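Local coordinates for K Homology domain-containing protein (Aeropyrum pernix, PDB 1TUA), which is of unknown function but, as a protein built on K homology folds, probably binds RNA, at residues A[106-114]-A[154-163]. Sequence-based numbering, arbitrary orientation.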
ATOM      1  N   LYS A 106      12.446 -16.180  -2.041  1.00 18.76           N
ATOM      2  CA  LYS A 106      12.376 -16.546  -0.635  1.00 19.72           C
ATOM      3  C   LYS A 106      13.531 -15.932   0.144  1.00 19.80           C
ATOM      4  O   LYS A 106      13.339 -15.433   1.247  1.00 20.88           O
ATOM      5  CB  LYS A 106      12.393 -18.071  -0.463  1.00 22.68           C
ATOM      6  CG  LYS A 106      11.171 -18.783  -1.017  1.00 26.34           C
ATOM      7  CD  LYS A 106      11.212 -20.276  -0.699  1.00 30.64           C
ATOM      8  CE  LYS A 106      11.045 -20.542   0.800  1.00 34.32           C
ATOM      9  NZ  LYS A 106       9.696 -20.166   1.346  1.00 36.08           N
ATOM     10  N   ARG A 107      14.732 -15.958  -0.419  1.00 19.06           N
ATOM     11  CA  ARG A 107      15.865 -15.388   0.294  1.00 20.11           C
ATOM     12  C   ARG A 107      15.730 -13.891   0.525  1.00 18.94           C
ATOM     13  O   ARG A 107      15.974 -13.417   1.633  1.00 18.33           O
ATOM     14  CB  ARG A 107      17.182 -15.682  -0.429  1.00 22.74           C
ATOM     15  CG  ARG A 107      17.645 -17.115  -0.261  1.00 29.61           C
ATOM     16  CD  ARG A 107      19.153 -17.206  -0.359  1.00 36.43           C
ATOM     17  NE  ARG A 107      19.647 -16.680  -1.628  1.00 42.63           N
ATOM     18  CZ  ARG A 107      19.480 -17.278  -2.804  1.00 46.21           C
ATOM     19  NH1 ARG A 107      18.829 -18.435  -2.885  1.00 47.61           N
ATOM     20  NH2 ARG A 107      19.966 -16.715  -3.905  1.00 48.25           N
ATOM     21  N   ILE A 108      15.334 -13.138  -0.496  1.00 17.77           N
ATOM     22  CA  ILE A 108      15.203 -11.698  -0.295  1.00 17.57           C
ATOM     23  C   ILE A 108      14.038 -11.349   0.622  1.00 15.96           C
ATOM     24  O   ILE A 108      14.105 -10.358   1.347  1.00 16.44           O
ATOM     25  CB  ILE A 108      15.052 -10.912  -1.623  1.00 18.35           C
ATOM     26  CG1 ILE A 108      13.776 -11.324  -2.348  1.00 20.86           C
ATOM     27  CG2 ILE A 108      16.274 -11.137  -2.495  1.00 18.74           C
ATOM     28  CD1 ILE A 108      13.404 -10.378  -3.471  1.00 24.45           C
ATOM     29  N   LYS A 109      12.975 -12.148   0.606  1.00 15.07           N
ATOM     30  CA  LYS A 109      11.852 -11.865   1.490  1.00 16.74           C
ATOM     31  C   LYS A 109      12.332 -12.032   2.925  1.00 16.65           C
ATOM     32  O   LYS A 109      11.882 -11.327   3.829  1.00 17.00           O
ATOM     33  CB  LYS A 109      10.675 -12.795   1.195  1.00 17.56           C
ATOM     34  CG  LYS A 109       9.964 -12.461  -0.110  1.00 19.77           C
ATOM     35  CD  LYS A 109       8.910 -13.493  -0.475  1.00 19.31           C
ATOM     36  CE  LYS A 109       7.678 -13.380   0.402  1.00 22.47           C
ATOM     37  NZ  LYS A 109       6.701 -14.475   0.122  1.00 23.51           N
ATOM     38  N   GLY A 110      13.270 -12.954   3.122  1.00 17.52           N
ATOM     39  CA  GLY A 110      13.825 -13.178   4.446  1.00 17.08           C
ATOM     40  C   GLY A 110      14.582 -11.952   4.930  1.00 17.36           C
ATOM     41  O   GLY A 110      14.519 -11.609   6.109  1.00 18.98           O
ATOM     42  N   ARG A 111      15.301 -11.293   4.021  1.00 16.30           N
ATOM     43  CA  ARG A 111      16.058 -10.079   4.346  1.00 16.26           C
ATOM     44  C   ARG A 111      15.105  -8.907   4.614  1.00 15.72           C
ATOM     45  O   ARG A 111      15.319  -8.120   5.531  1.00 16.03           O
ATOM     46  CB  ARG A 111      16.987  -9.693   3.190  1.00 16.75           C
ATOM     47  CG  ARG A 111      18.111 -10.672   2.919  1.00 18.03           C
ATOM     48  CD  ARG A 111      19.155 -10.636   4.018  1.00 19.79           C
ATOM     49  NE  ARG A 111      19.901  -9.379   4.026  1.00 20.27           N
ATOM     50  CZ  ARG A 111      20.834  -9.078   4.922  1.00 22.21           C
ATOM     51  NH1 ARG A 111      21.129  -9.949   5.881  1.00 23.57           N
ATOM     52  NH2 ARG A 111      21.474  -7.918   4.862  1.00 21.66           N
ATOM     53  N   ILE A 112      14.061  -8.792   3.798  1.00 16.30           N
ATOM     54  CA  ILE A 112      13.088  -7.714   3.943  1.00 15.24           C
ATOM     55  C   ILE A 112      12.287  -7.839   5.233  1.00 15.88           C
ATOM     56  O   ILE A 112      12.034  -6.844   5.910  1.00 16.23           O
ATOM     57  CB  ILE A 112      12.129  -7.684   2.732  1.00 14.27           C
ATOM     58  CG1 ILE A 112      12.914  -7.270   1.484  1.00 14.18           C
ATOM     59  CG2 ILE A 112      10.968  -6.727   2.993  1.00 14.53           C
ATOM     60  CD1 ILE A 112      12.145  -7.404   0.183  1.00 15.14           C
ATOM     61  N   ILE A 113      11.895  -9.063   5.572  1.00 16.67           N
ATOM     62  CA  ILE A 113      11.132  -9.305   6.792  1.00 17.61           C
ATOM     63  C   ILE A 113      12.054  -9.266   8.004  1.00 19.58           C
ATOM     64  O   ILE A 113      11.749  -8.608   8.997  1.00 19.75           O
ATOM     65  CB  ILE A 113      10.422 -10.676   6.747  1.00 18.26           C
ATOM     66  CG1 ILE A 113       9.402 -10.694   5.610  1.00 17.68           C
ATOM     67  CG2 ILE A 113       9.733 -10.957   8.082  1.00 17.99           C
ATOM     68  CD1 ILE A 113       8.731 -12.038   5.418  1.00 18.24           C
ATOM     69  N   GLY A 114      13.183  -9.964   7.908  1.00 20.26           N
ATOM     70  CA  GLY A 114      14.134 -10.000   9.002  1.00 23.56           C
ATOM     71  C   GLY A 114      13.714 -11.002  10.062  1.00 26.52           C
ATOM     72  O   GLY A 114      12.584 -11.496  10.045  1.00 26.25           O
ATOM     73  N   ILE A 154      13.285  -0.900   0.941  1.00 13.11           N
ATOM     74  CA  ILE A 154      12.878  -2.252   0.570  1.00 13.62           C
ATOM     75  C   ILE A 154      13.669  -2.719  -0.653  1.00 14.74           C
ATOM     76  O   ILE A 154      14.153  -3.848  -0.692  1.00 14.35           O
ATOM     77  CB  ILE A 154      11.374  -2.323   0.235  1.00 13.93           C
ATOM     78  CG1 ILE A 154      10.541  -2.002   1.482  1.00 13.86           C
ATOM     79  CG2 ILE A 154      11.030  -3.707  -0.312  1.00 12.57           C
ATOM     80  CD1 ILE A 154      10.703  -3.006   2.596  1.00 15.99           C
ATOM     81  N   GLU A 155      13.800  -1.852  -1.652  1.00 13.85           N
ATOM     82  CA  GLU A 155      14.554  -2.216  -2.844  1.00 16.21           C
ATOM     83  C   GLU A 155      16.015  -2.516  -2.486  1.00 16.04           C
ATOM     84  O   GLU A 155      16.596  -3.488  -2.985  1.00 16.20           O
ATOM     85  CB  GLU A 155      14.475  -1.093  -3.880  1.00 17.85           C
ATOM     86  CG  GLU A 155      13.073  -0.886  -4.431  1.00 22.01           C
ATOM     87  CD  GLU A 155      12.967   0.325  -5.347  1.00 25.78           C
ATOM     88  OE1 GLU A 155      13.504   1.399  -4.988  1.00 27.84           O
ATOM     89  OE2 GLU A 155      12.338   0.207  -6.418  1.00 29.56           O
ATOM     90  N   MET A 156      16.605  -1.691  -1.621  1.00 15.83           N
ATOM     91  CA  MET A 156      17.994  -1.891  -1.197  1.00 16.48           C
ATOM     92  C   MET A 156      18.176  -3.254  -0.519  1.00 17.08           C
ATOM     93  O   MET A 156      19.184  -3.926  -0.730  1.00 18.47           O
ATOM     94  CB  MET A 156      18.437  -0.774  -0.244  1.00 14.90           C
ATOM     95  CG  MET A 156      18.714   0.572  -0.920  1.00 16.42           C
ATOM     96  SD  MET A 156      18.998   1.911   0.268  1.00 12.91           S
ATOM     97  CE  MET A 156      20.609   1.549   0.855  1.00 19.44           C
ATOM     98  N   LEU A 157      17.203  -3.664   0.292  1.00 15.68           N
ATOM     99  CA  LEU A 157      17.294  -4.957   0.964  1.00 15.26           C
ATOM    100  C   LEU A 157      17.129  -6.086  -0.045  1.00 16.37           C
ATOM    101  O   LEU A 157      17.795  -7.114   0.058  1.00 17.25           O
ATOM    102  CB  LEU A 157      16.228  -5.092   2.059  1.00 14.38           C
ATOM    103  CG  LEU A 157      16.403  -4.249   3.323  1.00 13.97           C
ATOM    104  CD1 LEU A 157      15.262  -4.538   4.292  1.00 15.60           C
ATOM    105  CD2 LEU A 157      17.735  -4.567   3.972  1.00 14.69           C
ATOM    106  N   ALA A 158      16.244  -5.890  -1.023  1.00 16.66           N
ATOM    107  CA  ALA A 158      16.001  -6.907  -2.045  1.00 18.85           C
ATOM    108  C   ALA A 158      17.229  -7.074  -2.925  1.00 20.68           C
ATOM    109  O   ALA A 158      17.348  -8.053  -3.661  1.00 21.22           O
ATOM    110  CB  ALA A 158      14.796  -6.522  -2.902  1.00 16.30           C
ATOM    111  N   GLU A 159      18.142  -6.111  -2.844  1.00 22.42           N
ATOM    112  CA  GLU A 159      19.358  -6.160  -3.637  1.00 25.50           C
ATOM    113  C   GLU A 159      20.560  -6.680  -2.846  1.00 24.73           C
ATOM    114  O   GLU A 159      21.660  -6.787  -3.381  1.00 25.77           O
ATOM    115  CB  GLU A 159      19.626  -4.777  -4.228  1.00 29.31           C
ATOM    116  CG  GLU A 159      18.447  -4.299  -5.062  1.00 35.12           C
ATOM    117  CD  GLU A 159      18.664  -2.948  -5.699  1.00 40.31           C
ATOM    118  OE1 GLU A 159      18.884  -1.960  -4.961  1.00 41.97           O
ATOM    119  OE2 GLU A 159      18.608  -2.877  -6.948  1.00 43.71           O
ATOM    120  N   GLY A 160      20.344  -7.006  -1.572  1.00 23.33           N
ATOM    121  CA  GLY A 160      21.416  -7.557  -0.756  1.00 22.87           C
ATOM    122  C   GLY A 160      22.197  -6.659   0.190  1.00 23.39           C
ATOM    123  O   GLY A 160      23.134  -7.128   0.849  1.00 22.81           O
ATOM    124  N   ARG A 161      21.832  -5.383   0.271  1.00 21.68           N
ATOM    125  CA  ARG A 161      22.527  -4.451   1.155  1.00 22.19           C
ATOM    126  C   ARG A 161      22.398  -4.905   2.603  1.00 20.37           C
ATOM    127  O   ARG A 161      21.423  -5.568   2.957  1.00 20.38           O
ATOM    128  CB  ARG A 161      21.925  -3.051   1.021  1.00 26.27           C
ATOM    129  CG  ARG A 161      22.020  -2.438  -0.366  1.00 33.32           C
ATOM    130  CD  ARG A 161      23.445  -2.016  -0.672  1.00 40.49           C
ATOM    131  NE  ARG A 161      23.533  -1.196  -1.876  1.00 46.00           N
ATOM    132  CZ  ARG A 161      24.663  -0.663  -2.338  1.00 49.58           C
ATOM    133  NH1 ARG A 161      25.811  -0.864  -1.695  1.00 50.60           N
ATOM    134  NH2 ARG A 161      24.648   0.077  -3.442  1.00 50.13           N
ATOM    135  N   MET A 162      23.376  -4.553   3.436  1.00 19.12           N
ATOM    136  CA  MET A 162      23.331  -4.907   4.856  1.00 18.90           C
ATOM    137  C   MET A 162      22.152  -4.146   5.453  1.00 18.10           C
ATOM    138  O   MET A 162      21.754  -3.112   4.924  1.00 18.35           O
ATOM    139  CB  MET A 162      24.607  -4.462   5.588  1.00 19.97           C
ATOM    140  CG  MET A 162      25.885  -5.250   5.285  1.00 21.36           C
ATOM    141  SD  MET A 162      27.267  -4.740   6.375  1.00 18.93           S
ATOM    142  CE  MET A 162      27.888  -3.296   5.483  1.00 16.95           C
ATOM    143  N   HIS A 163      21.598  -4.645   6.550  1.00 17.34           N
ATOM    144  CA  HIS A 163      20.482  -3.961   7.194  1.00 16.45           C
ATOM    145  C   HIS A 163      20.934  -2.610   7.752  1.00 16.84           C
ATOM    146  O   HIS A 163      20.253  -1.600   7.588  1.00 15.46           O
ATOM    147  CB  HIS A 163      19.912  -4.830   8.320  1.00 17.33           C
ATOM    148  CG  HIS A 163      19.131  -6.009   7.830  1.00 17.94           C
ATOM    149  ND1 HIS A 163      17.844  -5.902   7.347  1.00 18.32           N
ATOM    150  CD2 HIS A 163      19.469  -7.314   7.712  1.00 18.16           C
ATOM    151  CE1 HIS A 163      17.424  -7.089   6.952  1.00 15.90           C
ATOM    152  NE2 HIS A 163      18.390  -7.963   7.161  1.00 19.28           N
TER
HETATM  153  O   HOH W   1      19.569  -7.755   2.015  1.00 22.75           O
HETATM  154  O   HOH W   2      22.945  -7.607   7.477  1.00 23.44           O
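Ile-112 and Ile-108 pack on Ile-154, Leu-157 and Ala-158 where two helices of a type I KH fold cross, helix 102-113 and helix 144-158, the latter closing the fold. The axes of 106-113 and 154-158 approach to 8.8 Å with directions 134° apart, a steep crossing nearer antiparallel than parallel. On the tight, buried side Ile-112 uses both branches: CG2 meets Ile-154 CD1 at 3.8 Å, while CG1 lies against Leu-157 CB and CD1 reaches Ala-158 CB. Leu-94 and Val-133 also touch Ile-112, tying the helix pair to the rest of the domain. The solvent side is polar and water-mediated. Bent at chi2 and chi3, Arg-111 curls its guanidinium to the segment beyond the Schellman turn at Gly-160. Arg-111 NH2 donates to Arg-161 O at 3.0 Å, the acceptor lying only 2° out of the guanidinium plane, and the His-163 ring covers one face, the two planes 44° apart. With an alanine in place of Arg-111, Arg-161 O would probably lose its guanidinium donor and the His-163 ring the group it lies over. One water accepts from Arg-111 NE at 2.6 Å and donates to both Leu-157 O and Arg-161 O.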